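Local coordinates for diacylglycerol kinase (Bacillus anthracis, PDB 3S40), which probably transfers a phosphate group from ATP to diacylglycerol, producing phosphatidic acid, at residues F181-T186 with D194-V199; Q190-E195 with V228-G233; V199-G204 with G222-F227; I262-E267 with C284-L289. All coordinates share one frame; numbering follows the deposited sequence.

Contact 1 (F181-T186 with D194-V199)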
loop_
_atom_site.group_PDB
_atom_site.type_symbol
_atom_site.label_atom_id
_atom_site.label_comp_id
_atom_site.label_asym_id
_atom_site.label_seq_id
_atom_site.Cartn_x
_atom_site.Cartn_y
_atom_site.Cartn_z
ATOM N N PHE A 181 -23.170 3.611 -11.900
ATOM C CA PHE A 181 -23.955 3.315 -10.705
ATOM C C PHE A 181 -23.988 4.528 -9.786
ATOM O O PHE A 181 -23.013 5.278 -9.712
ATOM C CB PHE A 181 -23.373 2.113 -9.960
ATOM C CG PHE A 181 -21.963 2.325 -9.498
ATOM C CD1 PHE A 181 -21.703 3.001 -8.315
ATOM C CD2 PHE A 181 -20.896 1.862 -10.252
ATOM C CE1 PHE A 181 -20.398 3.206 -7.887
ATOM C CE2 PHE A 181 -19.586 2.062 -9.832
ATOM C CZ PHE A 181 -19.337 2.737 -8.648
ATOM N N PRO A 182 -25.111 4.724 -9.080
ATOM C CA PRO A 182 -25.272 5.857 -8.169
ATOM C C PRO A 182 -24.527 5.645 -6.853
ATOM O O PRO A 182 -24.437 4.526 -6.340
ATOM C CB PRO A 182 -26.780 5.885 -7.918
ATOM C CG PRO A 182 -27.193 4.466 -8.046
ATOM C CD PRO A 182 -26.311 3.868 -9.111
ATOM N N VAL A 183 -24.006 6.739 -6.311
ATOM C CA VAL A 183 -23.215 6.693 -5.103
ATOM C C VAL A 183 -23.523 7.927 -4.277
ATOM O O VAL A 183 -23.858 8.993 -4.809
ATOM C CB VAL A 183 -21.691 6.640 -5.415
ATOM C CG1 VAL A 183 -21.175 8.021 -5.852
ATOM C CG2 VAL A 183 -20.907 6.143 -4.209
ATOM N N LYS A 184 -23.423 7.759 -2.969
ATOM C CA LYS A 184 -23.603 8.845 -2.028
ATOM C C LYS A 184 -22.386 8.803 -1.116
ATOM O O LYS A 184 -22.082 7.755 -0.532
ATOM C CB LYS A 184 -24.878 8.614 -1.220
ATOM C CG LYS A 184 -25.487 9.859 -0.617
ATOM C CD LYS A 184 -26.898 9.580 -0.102
ATOM C CE LYS A 184 -27.659 8.602 -1.007
ATOM N NZ LYS A 184 -27.716 9.024 -2.436
ATOM N N ILE A 185 -21.672 9.920 -1.008
ATOM C CA ILE A 185 -20.462 9.948 -0.186
ATOM C C ILE A 185 -20.544 11.051 0.845
ATOM O O ILE A 185 -20.742 12.212 0.496
ATOM C CB ILE A 185 -19.174 10.151 -1.037
ATOM C CG1 ILE A 185 -19.054 9.065 -2.117
ATOM C CG2 ILE A 185 -17.936 10.154 -0.148
ATOM C CD1 ILE A 185 -17.888 9.255 -3.085
ATOM N N THR A 186 -20.413 10.682 2.114
ATOM C CA THR A 186 -20.271 11.659 3.194
ATOM C C THR A 186 -18.821 11.674 3.652
ATOM O O THR A 186 -18.223 10.622 3.900
ATOM C CB THR A 186 -21.151 11.307 4.411
ATOM O OG1 THR A 186 -20.681 10.087 5.011
ATOM C CG2 THR A 186 -22.602 11.142 3.997
ATOM N N ASP A 194 -23.958 11.331 -6.858
ATOM C CA ASP A 194 -23.861 11.356 -8.311
ATOM C C ASP A 194 -23.835 9.970 -8.939
ATOM O O ASP A 194 -23.943 8.951 -8.256
ATOM C CB ASP A 194 -22.629 12.152 -8.755
ATOM C CG ASP A 194 -22.938 13.125 -9.876
ATOM O OD1 ASP A 194 -23.921 13.890 -9.746
ATOM O OD2 ASP A 194 -22.205 13.119 -10.888
ATOM N N GLU A 195 -23.701 9.958 -10.259
ATOM C CA GLU A 195 -23.602 8.736 -11.033
ATOM C C GLU A 195 -22.136 8.544 -11.381
ATOM O O GLU A 195 -21.544 9.369 -12.084
ATOM C CB GLU A 195 -24.425 8.871 -12.318
ATOM C CG GLU A 195 -24.739 7.563 -13.033
ATOM C CD GLU A 195 -25.874 6.796 -12.376
ATOM O OE1 GLU A 195 -26.291 7.182 -11.262
ATOM O OE2 GLU A 195 -26.349 5.807 -12.976
ATOM N N ALA A 196 -21.554 7.458 -10.884
ATOM C CA ALA A 196 -20.130 7.197 -11.061
ATOM C C ALA A 196 -19.883 5.875 -11.753
ATOM O O ALA A 196 -20.643 4.927 -11.587
ATOM C CB ALA A 196 -19.418 7.199 -9.710
ATOM N N VAL A 197 -18.802 5.815 -12.517
ATOM C CA VAL A 197 -18.355 4.553 -13.086
ATOM C C VAL A 197 -17.299 3.913 -12.174
ATOM O O VAL A 197 -17.151 2.689 -12.135
ATOM C CB VAL A 197 -17.809 4.735 -14.523
ATOM C CG1 VAL A 197 -17.047 6.049 -14.660
ATOM C CG2 VAL A 197 -16.931 3.560 -14.909
ATOM N N LEU A 198 -16.583 4.752 -11.426
ATOM C CA LEU A 198 -15.510 4.279 -10.554
ATOM C C LEU A 198 -15.383 5.131 -9.287
ATOM O O LEU A 198 -15.422 6.358 -9.342
ATOM C CB LEU A 198 -14.183 4.274 -11.316
ATOM C CG LEU A 198 -12.918 4.001 -10.502
ATOM C CD1 LEU A 198 -12.749 2.508 -10.243
ATOM C CD2 LEU A 198 -11.705 4.552 -11.214
ATOM N N VAL A 199 -15.240 4.478 -8.142
ATOM C CA VAL A 199 -15.000 5.199 -6.899
ATOM C C VAL A 199 -13.770 4.656 -6.203
ATOM O O VAL A 199 -13.637 3.451 -6.001
ATOM C CB VAL A 199 -16.181 5.096 -5.938
ATOM C CG1 VAL A 199 -15.886 5.874 -4.663
ATOM C CG2 VAL A 199 -17.458 5.613 -6.614
#

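Contact 2 (Q190-E195 with V228-G233)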
loop_
_atom_site.group_PDB
_atom_site.type_symbol
_atom_site.label_atom_id
_atom_site.label_comp_id
_atom_site.label_asym_id
_atom_site.label_seq_id
_atom_site.Cartn_x
_atom_site.Cartn_y
_atom_site.Cartn_z
ATOM N N GLN A 190 -19.639 16.712 5.047
ATOM C CA GLN A 190 -20.209 17.100 3.762
ATOM C C GLN A 190 -20.652 15.866 2.995
ATOM O O GLN A 190 -20.417 14.739 3.436
ATOM C CB GLN A 190 -19.192 17.883 2.946
ATOM C CG GLN A 190 -18.426 18.891 3.769
ATOM C CD GLN A 190 -18.118 20.140 2.988
ATOM O OE1 GLN A 190 -16.954 20.476 2.774
ATOM N NE2 GLN A 190 -19.164 20.843 2.553
ATOM N N VAL A 191 -21.308 16.074 1.858
ATOM C CA VAL A 191 -21.758 14.943 1.050
ATOM C C VAL A 191 -21.636 15.161 -0.455
ATOM O O VAL A 191 -21.553 16.297 -0.947
ATOM C CB VAL A 191 -23.208 14.526 1.366
ATOM C CG1 VAL A 191 -23.409 14.376 2.870
ATOM C CG2 VAL A 191 -24.182 15.529 0.783
ATOM N N TYR A 192 -21.632 14.037 -1.166
ATOM C CA TYR A 192 -21.517 13.998 -2.613
ATOM C C TYR A 192 -22.428 12.907 -3.161
ATOM O O TYR A 192 -22.265 11.738 -2.827
ATOM C CB TYR A 192 -20.073 13.700 -3.029
ATOM C CG TYR A 192 -19.927 13.450 -4.509
ATOM C CD1 TYR A 192 -20.044 12.168 -5.030
ATOM C CD2 TYR A 192 -19.687 14.496 -5.389
ATOM C CE1 TYR A 192 -19.919 11.932 -6.385
ATOM C CE2 TYR A 192 -19.564 14.272 -6.749
ATOM C CZ TYR A 192 -19.678 12.988 -7.239
ATOM O OH TYR A 192 -19.556 12.759 -8.590
ATOM N N GLU A 193 -23.386 13.294 -3.998
ATOM C CA GLU A 193 -24.240 12.325 -4.675
ATOM C C GLU A 193 -24.091 12.462 -6.176
ATOM O O GLU A 193 -24.093 13.578 -6.713
ATOM C CB GLU A 193 -25.702 12.527 -4.287
ATOM C CG GLU A 193 -26.153 11.688 -3.112
ATOM C CD GLU A 193 -27.398 12.245 -2.443
ATOM O OE1 GLU A 193 -27.402 13.449 -2.101
ATOM O OE2 GLU A 193 -28.373 11.482 -2.264
ATOM N N ASP A 194 -23.958 11.331 -6.858
ATOM C CA ASP A 194 -23.861 11.356 -8.311
ATOM C C ASP A 194 -23.835 9.970 -8.939
ATOM O O ASP A 194 -23.943 8.951 -8.256
ATOM C CB ASP A 194 -22.629 12.152 -8.755
ATOM C CG ASP A 194 -22.938 13.125 -9.876
ATOM O OD1 ASP A 194 -23.921 13.890 -9.746
ATOM O OD2 ASP A 194 -22.205 13.119 -10.888
ATOM N N GLU A 195 -23.701 9.958 -10.259
ATOM C CA GLU A 195 -23.602 8.736 -11.033
ATOM C C GLU A 195 -22.136 8.544 -11.381
ATOM O O GLU A 195 -21.544 9.369 -12.084
ATOM C CB GLU A 195 -24.425 8.871 -12.318
ATOM C CG GLU A 195 -24.739 7.563 -13.033
ATOM C CD GLU A 195 -25.874 6.796 -12.376
ATOM O OE1 GLU A 195 -26.291 7.182 -11.262
ATOM O OE2 GLU A 195 -26.349 5.807 -12.976
ATOM N N VAL A 228 -13.543 10.053 -7.680
ATOM C CA VAL A 228 -14.709 9.522 -8.367
ATOM C C VAL A 228 -14.663 9.843 -9.852
ATOM O O VAL A 228 -14.497 10.996 -10.239
ATOM C CB VAL A 228 -15.990 10.116 -7.792
ATOM C CG1 VAL A 228 -17.198 9.571 -8.543
ATOM C CG2 VAL A 228 -16.089 9.814 -6.304
ATOM N N VAL A 229 -14.797 8.835 -10.701
ATOM C CA VAL A 229 -14.937 9.149 -12.113
ATOM C C VAL A 229 -16.406 9.060 -12.497
ATOM O O VAL A 229 -17.024 8.005 -12.375
ATOM C CB VAL A 229 -14.106 8.252 -13.006
ATOM C CG1 VAL A 229 -14.217 8.732 -14.458
ATOM C CG2 VAL A 229 -12.655 8.257 -12.544
ATOM N N LYS A 230 -16.959 10.182 -12.940
ATOM C CA LYS A 230 -18.376 10.253 -13.260
ATOM C C LYS A 230 -18.660 9.522 -14.563
ATOM O O LYS A 230 -17.748 9.246 -15.342
ATOM C CB LYS A 230 -18.824 11.711 -13.345
ATOM C CG LYS A 230 -18.391 12.536 -12.143
ATOM C CD LYS A 230 -18.826 13.990 -12.249
ATOM C CE LYS A 230 -18.254 14.812 -11.096
ATOM N NZ LYS A 230 -18.662 16.247 -11.136
ATOM N N SER A 231 -19.929 9.199 -14.786
ATOM C CA SER A 231 -20.347 8.506 -15.997
ATOM C C SER A 231 -19.812 9.175 -17.266
ATOM O O SER A 231 -19.676 8.537 -18.309
ATOM C CB SER A 231 -21.875 8.429 -16.044
ATOM O OG SER A 231 -22.459 9.685 -15.728
ATOM N N THR A 232 -19.486 10.459 -17.157
ATOM C CA THR A 232 -19.118 11.273 -18.310
ATOM C C THR A 232 -17.631 11.614 -18.354
ATOM O O THR A 232 -17.169 12.296 -19.272
ATOM C CB THR A 232 -19.869 12.613 -18.281
ATOM O OG1 THR A 232 -19.061 13.593 -17.615
ATOM C CG2 THR A 232 -21.200 12.467 -17.547
ATOM N N GLY A 233 -16.883 11.165 -17.355
ATOM C CA GLY A 233 -15.489 11.544 -17.249
ATOM C C GLY A 233 -14.518 10.462 -17.678
ATOM O O GLY A 233 -13.324 10.552 -17.397
#

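Contact 3 (V199-G204 with G222-F227)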
loop_
_atom_site.group_PDB
_atom_site.type_symbol
_atom_site.label_atom_id
_atom_site.label_comp_id
_atom_site.label_asym_id
_atom_site.label_seq_id
_atom_site.Cartn_x
_atom_site.Cartn_y
_atom_site.Cartn_z
ATOM N N VAL A 199 -15.240 4.478 -8.142
ATOM C CA VAL A 199 -15.000 5.199 -6.899
ATOM C C VAL A 199 -13.770 4.656 -6.203
ATOM O O VAL A 199 -13.637 3.451 -6.001
ATOM C CB VAL A 199 -16.181 5.096 -5.938
ATOM C CG1 VAL A 199 -15.886 5.874 -4.663
ATOM C CG2 VAL A 199 -17.458 5.613 -6.614
HETATM N N MSE A 200 -12.866 5.548 -5.831
HETATM C CA MSE A 200 -11.686 5.109 -5.120
HETATM C C MSE A 200 -11.211 5.992 -3.994
HETATM O O MSE A 200 -11.378 7.216 -4.012
HETATM C CB MSE A 200 -10.565 4.839 -6.082
HETATM C CG MSE A 200 -10.683 3.449 -6.590
HETATM SE SE MSE A 200 -9.280 3.136 -7.770
HETATM C CE MSE A 200 -7.780 3.744 -6.616
ATOM N N VAL A 201 -10.612 5.321 -3.017
ATOM C CA VAL A 201 -10.061 5.937 -1.836
ATOM C C VAL A 201 -8.603 5.530 -1.769
ATOM O O VAL A 201 -8.290 4.363 -1.598
ATOM C CB VAL A 201 -10.799 5.452 -0.580
ATOM C CG1 VAL A 201 -10.351 6.245 0.636
ATOM C CG2 VAL A 201 -12.286 5.603 -0.786
ATOM N N GLY A 202 -7.712 6.500 -1.926
ATOM C CA GLY A 202 -6.296 6.214 -2.061
ATOM C C GLY A 202 -5.444 6.644 -0.886
ATOM O O GLY A 202 -5.705 7.660 -0.241
ATOM N N ASN A 203 -4.405 5.864 -0.626
ATOM C CA ASN A 203 -3.451 6.165 0.422
ATOM C C ASN A 203 -2.042 6.073 -0.120
ATOM O O ASN A 203 -1.196 6.888 0.207
ATOM C CB ASN A 203 -3.590 5.193 1.593
ATOM C CG ASN A 203 -2.734 5.602 2.784
ATOM O OD1 ASN A 203 -2.777 6.746 3.232
ATOM N ND2 ASN A 203 -1.936 4.670 3.285
ATOM N N GLY A 204 -1.799 5.061 -0.945
ATOM C CA GLY A 204 -0.504 4.862 -1.565
ATOM C C GLY A 204 -0.308 5.714 -2.805
ATOM O O GLY A 204 -1.265 6.148 -3.445
ATOM N N GLY A 222 -1.964 12.406 6.513
ATOM C CA GLY A 222 -3.029 12.383 7.497
ATOM C C GLY A 222 -4.442 12.384 6.941
ATOM O O GLY A 222 -5.413 12.519 7.689
ATOM N N THR A 223 -4.575 12.254 5.628
ATOM C CA THR A 223 -5.904 12.174 5.020
ATOM C C THR A 223 -5.928 11.096 3.952
ATOM O O THR A 223 -4.878 10.592 3.529
ATOM C CB THR A 223 -6.351 13.509 4.366
ATOM O OG1 THR A 223 -5.560 13.762 3.201
ATOM C CG2 THR A 223 -6.223 14.684 5.337
ATOM N N LEU A 224 -7.138 10.767 3.522
ATOM C CA LEU A 224 -7.378 9.850 2.426
ATOM C C LEU A 224 -7.898 10.647 1.244
ATOM O O LEU A 224 -8.543 11.693 1.431
ATOM C CB LEU A 224 -8.439 8.844 2.842
ATOM C CG LEU A 224 -7.905 7.885 3.897
ATOM C CD1 LEU A 224 -8.952 6.868 4.301
ATOM C CD2 LEU A 224 -6.671 7.189 3.331
ATOM N N ASP A 225 -7.627 10.147 0.038
ATOM C CA ASP A 225 -8.068 10.793 -1.196
ATOM C C ASP A 225 -9.250 10.063 -1.821
ATOM O O ASP A 225 -9.140 8.910 -2.252
ATOM C CB ASP A 225 -6.922 10.887 -2.205
ATOM C CG ASP A 225 -5.928 11.970 -1.845
ATOM O OD1 ASP A 225 -5.825 12.976 -2.588
ATOM O OD2 ASP A 225 -5.266 11.826 -0.797
ATOM N N ILE A 226 -10.385 10.745 -1.849
ATOM C CA ILE A 226 -11.555 10.242 -2.542
ATOM C C ILE A 226 -11.442 10.652 -3.996
ATOM O O ILE A 226 -11.160 11.808 -4.308
ATOM C CB ILE A 226 -12.844 10.849 -1.977
ATOM C CG1 ILE A 226 -12.968 10.549 -0.480
ATOM C CG2 ILE A 226 -14.049 10.350 -2.760
ATOM C CD1 ILE A 226 -14.194 11.171 0.169
ATOM N N PHE A 227 -11.673 9.702 -4.887
ATOM C CA PHE A 227 -11.557 9.965 -6.310
ATOM C C PHE A 227 -12.710 9.262 -7.020
ATOM O O PHE A 227 -12.851 8.028 -6.961
ATOM C CB PHE A 227 -10.202 9.460 -6.825
ATOM C CG PHE A 227 -9.899 9.846 -8.252
ATOM C CD1 PHE A 227 -9.336 11.072 -8.546
ATOM C CD2 PHE A 227 -10.184 8.976 -9.294
ATOM C CE1 PHE A 227 -9.049 11.429 -9.856
ATOM C CE2 PHE A 227 -9.898 9.323 -10.609
ATOM C CZ PHE A 227 -9.330 10.549 -10.888
#

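Contact 4 (I262-E267 with C284-L289)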
loop_
_atom_site.group_PDB
_atom_site.type_symbol
_atom_site.label_atom_id
_atom_site.label_comp_id
_atom_site.label_asym_id
_atom_site.label_seq_id
_atom_site.Cartn_x
_atom_site.Cartn_y
_atom_site.Cartn_z
ATOM N N ILE A 262 -14.865 8.995 6.132
ATOM C CA ILE A 262 -15.581 8.835 4.879
ATOM C C ILE A 262 -16.615 7.734 4.954
ATOM O O ILE A 262 -16.353 6.633 5.448
ATOM C CB ILE A 262 -14.593 8.535 3.739
ATOM C CG1 ILE A 262 -13.489 9.601 3.722
ATOM C CG2 ILE A 262 -15.317 8.454 2.395
ATOM C CD1 ILE A 262 -12.403 9.371 2.693
ATOM N N HIS A 263 -17.806 8.044 4.474
ATOM C CA HIS A 263 -18.837 7.028 4.345
ATOM C C HIS A 263 -19.337 6.971 2.915
ATOM O O HIS A 263 -19.715 8.001 2.334
ATOM C CB HIS A 263 -20.006 7.274 5.306
ATOM C CG HIS A 263 -20.959 6.122 5.380
ATOM N ND1 HIS A 263 -22.088 6.039 4.593
ATOM C CD2 HIS A 263 -20.930 4.987 6.119
ATOM C CE1 HIS A 263 -22.724 4.911 4.859
ATOM N NE2 HIS A 263 -22.040 4.251 5.777
ATOM N N ILE A 264 -19.335 5.762 2.360
ATOM C CA ILE A 264 -19.740 5.537 0.983
ATOM C C ILE A 264 -20.936 4.598 0.916
ATOM O O ILE A 264 -20.884 3.458 1.397
ATOM C CB ILE A 264 -18.609 4.930 0.130
ATOM C CG1 ILE A 264 -17.299 5.685 0.334
ATOM C CG2 ILE A 264 -18.999 4.919 -1.336
ATOM C CD1 ILE A 264 -16.267 4.873 1.082
ATOM N N GLU A 265 -22.006 5.085 0.297
ATOM C CA GLU A 265 -23.239 4.331 0.193
ATOM C C GLU A 265 -23.641 4.226 -1.272
ATOM O O GLU A 265 -23.490 5.180 -2.037
ATOM C CB GLU A 265 -24.331 5.018 1.013
ATOM C CG GLU A 265 -25.741 4.529 0.738
ATOM C CD GLU A 265 -26.801 5.427 1.362
ATOM O OE1 GLU A 265 -26.561 5.937 2.478
ATOM O OE2 GLU A 265 -27.867 5.628 0.733
ATOM N N THR A 266 -24.145 3.058 -1.655
ATOM C CA THR A 266 -24.610 2.817 -3.014
ATOM C C THR A 266 -26.083 2.426 -3.036
ATOM O O THR A 266 -26.678 2.140 -1.994
ATOM C CB THR A 266 -23.830 1.674 -3.661
ATOM O OG1 THR A 266 -23.881 0.535 -2.793
ATOM C CG2 THR A 266 -22.381 2.073 -3.885
ATOM N N GLU A 267 -26.655 2.401 -4.237
ATOM C CA GLU A 267 -28.034 1.974 -4.450
ATOM C C GLU A 267 -28.208 0.508 -4.073
ATOM O O GLU A 267 -29.053 0.158 -3.250
ATOM C CB GLU A 267 -28.415 2.165 -5.917
ATOM C CG GLU A 267 -29.905 2.320 -6.161
ATOM C CD GLU A 267 -30.439 3.659 -5.676
ATOM O OE1 GLU A 267 -29.622 4.553 -5.363
ATOM O OE2 GLU A 267 -31.677 3.817 -5.607
ATOM N N CYS A 284 -20.032 1.427 3.496
ATOM C CA CYS A 284 -18.689 1.329 4.053
ATOM C C CYS A 284 -18.228 2.621 4.730
ATOM O O CYS A 284 -18.389 3.725 4.182
ATOM C CB CYS A 284 -17.715 0.915 2.944
ATOM S SG CYS A 284 -16.150 0.291 3.535
ATOM N N GLN A 285 -17.674 2.472 5.932
ATOM C CA GLN A 285 -17.084 3.576 6.686
ATOM C C GLN A 285 -15.567 3.468 6.627
ATOM O O GLN A 285 -14.997 2.380 6.806
ATOM C CB GLN A 285 -17.550 3.555 8.150
ATOM C CG GLN A 285 -17.006 4.702 9.017
ATOM C CD GLN A 285 -17.509 6.091 8.596
ATOM O OE1 GLN A 285 -18.583 6.224 8.003
ATOM N NE2 GLN A 285 -16.732 7.131 8.913
ATOM N N ILE A 286 -14.910 4.594 6.356
ATOM C CA ILE A 286 -13.455 4.593 6.262
ATOM C C ILE A 286 -12.825 5.617 7.195
ATOM O O ILE A 286 -13.257 6.782 7.252
ATOM C CB ILE A 286 -12.943 4.841 4.833
ATOM C CG1 ILE A 286 -13.768 4.059 3.809
ATOM C CG2 ILE A 286 -11.466 4.481 4.744
ATOM C CD1 ILE A 286 -13.207 4.093 2.418
ATOM N N GLU A 287 -11.802 5.150 7.911
ATOM C CA GLU A 287 -11.042 5.942 8.876
ATOM C C GLU A 287 -9.558 5.841 8.528
ATOM O O GLU A 287 -9.118 4.863 7.934
ATOM C CB GLU A 287 -11.230 5.382 10.295
ATOM C CG GLU A 287 -12.667 5.125 10.711
ATOM C CD GLU A 287 -13.461 6.405 10.914
ATOM O OE1 GLU A 287 -14.708 6.346 10.861
ATOM O OE2 GLU A 287 -12.838 7.468 11.132
ATOM N N LEU A 288 -8.784 6.839 8.924
ATOM C CA LEU A 288 -7.349 6.780 8.724
ATOM C C LEU A 288 -6.614 6.717 10.057
ATOM O O LEU A 288 -6.896 7.503 10.954
ATOM C CB LEU A 288 -6.878 8.005 7.959
ATOM C CG LEU A 288 -5.390 7.923 7.652
ATOM C CD1 LEU A 288 -5.162 7.085 6.401
ATOM C CD2 LEU A 288 -4.788 9.288 7.511
ATOM N N LEU A 289 -5.666 5.792 10.183
ATOM C CA LEU A 289 -4.808 5.748 11.371
ATOM C C LEU A 289 -3.472 6.443 11.103
ATOM O O LEU A 289 -2.578 5.910 10.443
ATOM C CB LEU A 289 -4.582 4.304 11.815
ATOM C CG LEU A 289 -5.870 3.497 11.985
ATOM C CD1 LEU A 289 -5.522 2.017 12.188
ATOM C CD2 LEU A 289 -6.702 4.055 13.137
#

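Contact 1 (F181-T186 with D194-V199)
Phe181 presses its ring against the bend where strand 190-196 gives way to strand 198-202, and much of what it meets there is backbone oxygen. Ala196 O stands 3.3 Å above the plane of the Phe181 ring, displaced toward the rim. The same oxygen accepts a hydrogen bond from Phe181 N at 2.9 Å, so one carbonyl serves both the main chain and the ring of Phe181. A chi1 of 61° sets CG between the backbone N and the carbonyl carbon, the crowded position, which starts the ring off toward the Ala196 carbonyl. Farther along the ring, Phe181 CE2 comes to 3.4 Å from Val197 O, while CZ lies 4.0 Å from Val199 CG2. Val183 extends this close-packed side, its CG1 4.3 Å from Ala196 CB.

On the other face of the hairpin the fit is looser and partly open to solvent. Pro182 and Glu195 form a non-hydrogen-bonded pair between the two bonded pairs Phe181-Ala196 and Val183-Asp194, and their side chains lie side by side, pointing the same way. Glu195 OE1 rests 3.6 Å from Pro182 CB in van der Waals contact; Pro182 N, a proline nitrogen, has no hydrogen to offer it. Glu195 OE2 is hydrogen-bonded to Thr180 OG1.

Val197 and Leu198 both face Val229, a classic beta bulge at the corner that carries the chain from one sheet of the sandwich to the other. Strand 181-187 lies between strands 190-196 and 261-266, while Phe181 and Val199 both reach Ile144 of strand 141-144, and Ile185 packs on Ile226 and Val228 of strand 224-230.

Contact 2 (Q190-E195 with V228-G233)
Glu195 and Lys230 mark the nearest backbone approach of two strands that are not sheet neighbours: the axes of 190-195 and 228-230 stay at least 7.7 Å apart and run at 44° to each other. This is packing between the two sheets of a beta sandwich, closed at one end by a single backbone hydrogen bond. Ser231 N gives it to Glu195 O at 3.2 Å, with 154° at the hydrogen, approaching from above the carbonyl plane. Ser231 belongs to the type I turn from Lys230 to Gly233, and Gly233 is the N-cap residue of helix 234-240.

Tyr192 reaches across between the sheets. Its CG is anti to the backbone N (chi1 172°), and the ring crosses toward strand 224-230, where Tyr192 CE1 comes to 4.2 Å from Val228 CG1. Phe255 stacks on the same ring. Lys230 runs extended beyond CG, crossing both Tyr192 and Asp194 obliquely; its CE meets the edge of the tyrosine near the ring plane, 3.5 Å from Tyr192 OH.

The contact with Asp194 is through the aliphatic chain, for the lysine amine continues to Asn252 O. Lys230 NZ and Asp194 OD2 remain 4.7 Å apart, too far for a salt bridge, although the opposite charges probably attract. Closer in, Asp194 OD2 lies 3.7 Å from Lys230 CD.

Contact 3 (V199-G204 with G222-F227)
Asp225 O accepts a hydrogen bond of 2.8 Å from Gly202 N, with 159° at the hydrogen, and is also approached by the CA-H of Val201, a weaker contact with CA at 3.1 Å from the same oxygen. The two segments are antiparallel neighbours inside one sheet of the beta sandwich, their strand axes at 164°. Met200 O is used in a similar way, accepting from Phe227 N at 2.7 Å while Ile226 CA also comes close. The return bonds, Met200 N to Phe227 O and Asp225 N to Gly202 O, complete two hydrogen-bonded pairs around the non-hydrogen-bonded pair Val201-Ile226.

The side chains divide between the faces of the sheet. Val201 and Ile226 share one. Here Val201 CG1, anti to the backbone N (chi1 -172°), reaches diagonally to Leu224 CB at 3.9 Å, and Ile286 of the opposing sheet packs against both Val201 and Leu224.

On the other face, selenomethionine Met200 and Phe227 touch the partner strand mainly near their roots, as with Phe227 CB at 3.8 Å from Met200 O. Beyond that Met200 packs on Phe141 and Phe213, and Phe227 on Ile214 and Ile254. Asp225 is buried on this side, but its carboxylate is satisfied by a salt bridge to Lys258 and a hydrogen bond from His256.

Where the strands part, Asn203 ND2 is occupied by Leu139 O and Asp129 O. The branch CD2 of Leu224 is wedged there, 3.7 Å from Gly202 O and 3.9 Å from Asn203 OD1.

Contact 4 (I262-E267 with C284-L289)
His263 and Gln285 bring two flat groups together almost in one plane: the imidazole and amide are tilted by just 23°, although the side chains cross at about a right angle. Gln285 OE1 sits at the edge of the ring, in its plane, 3.3 Å from His263 CD2. Cys284 O approaches the ring obliquely, 3.4 Å from the same carbon. The pair occupies a non-hydrogen-bonded site between antiparallel strands 261-266 and 284-296, on the partly exposed face of one sheet of the beta sandwich.

Gln285 bends at chi2, and its amide carbon CD lies 3.4 Å from Ile262 O. The other end of the amide is tied within its own strand, where Gln285 NE2 donates to Glu287 OE1 at 2.9 Å (156° at the hydrogen), meeting the carboxylate from above its plane.

Hydrogen-bonded pairs flank this site, Ile262 with Ile286 and Ile264 with Cys284; Ile286 N to Ile262 O measures 2.7 Å. These four residues turn their side chains to the buried face, toward the second sheet. Trp142 packs on Ile264, Cys284 and Ile286, and Leu224 and Ile226 lie against Ile262. Ile262 CB and Ile286 CB are 4.2 Å apart. Packing tightens beside them: a chi2 of 110°, well away from a staggered value, places Ile264 CD1 only 3.4 Å from Ile286 CD1.

All four contacts lie within the YegS-like C-terminal beta-sandwich domain. The hairpin of contact 1 and contact 4 lie in one sheet, where strands 181-187 and 261-266 are antiparallel neighbours, and the centres of contacts 1 and 4 are about 12 Å apart. Contact 1 also runs over the corner into the facing sheet, that of contact 3. Contact 2 spans the gap at one end, its centre about 5 Å from that of contact 1, and the two share Asp194 and Glu195. Contact 3 is nested along the chain in the loop that contact 2 closes; contact 4 comes last. Contacts 3 and 4, about 11 Å between centres, meet through apolar side chains, so the sheets enclose a common interior.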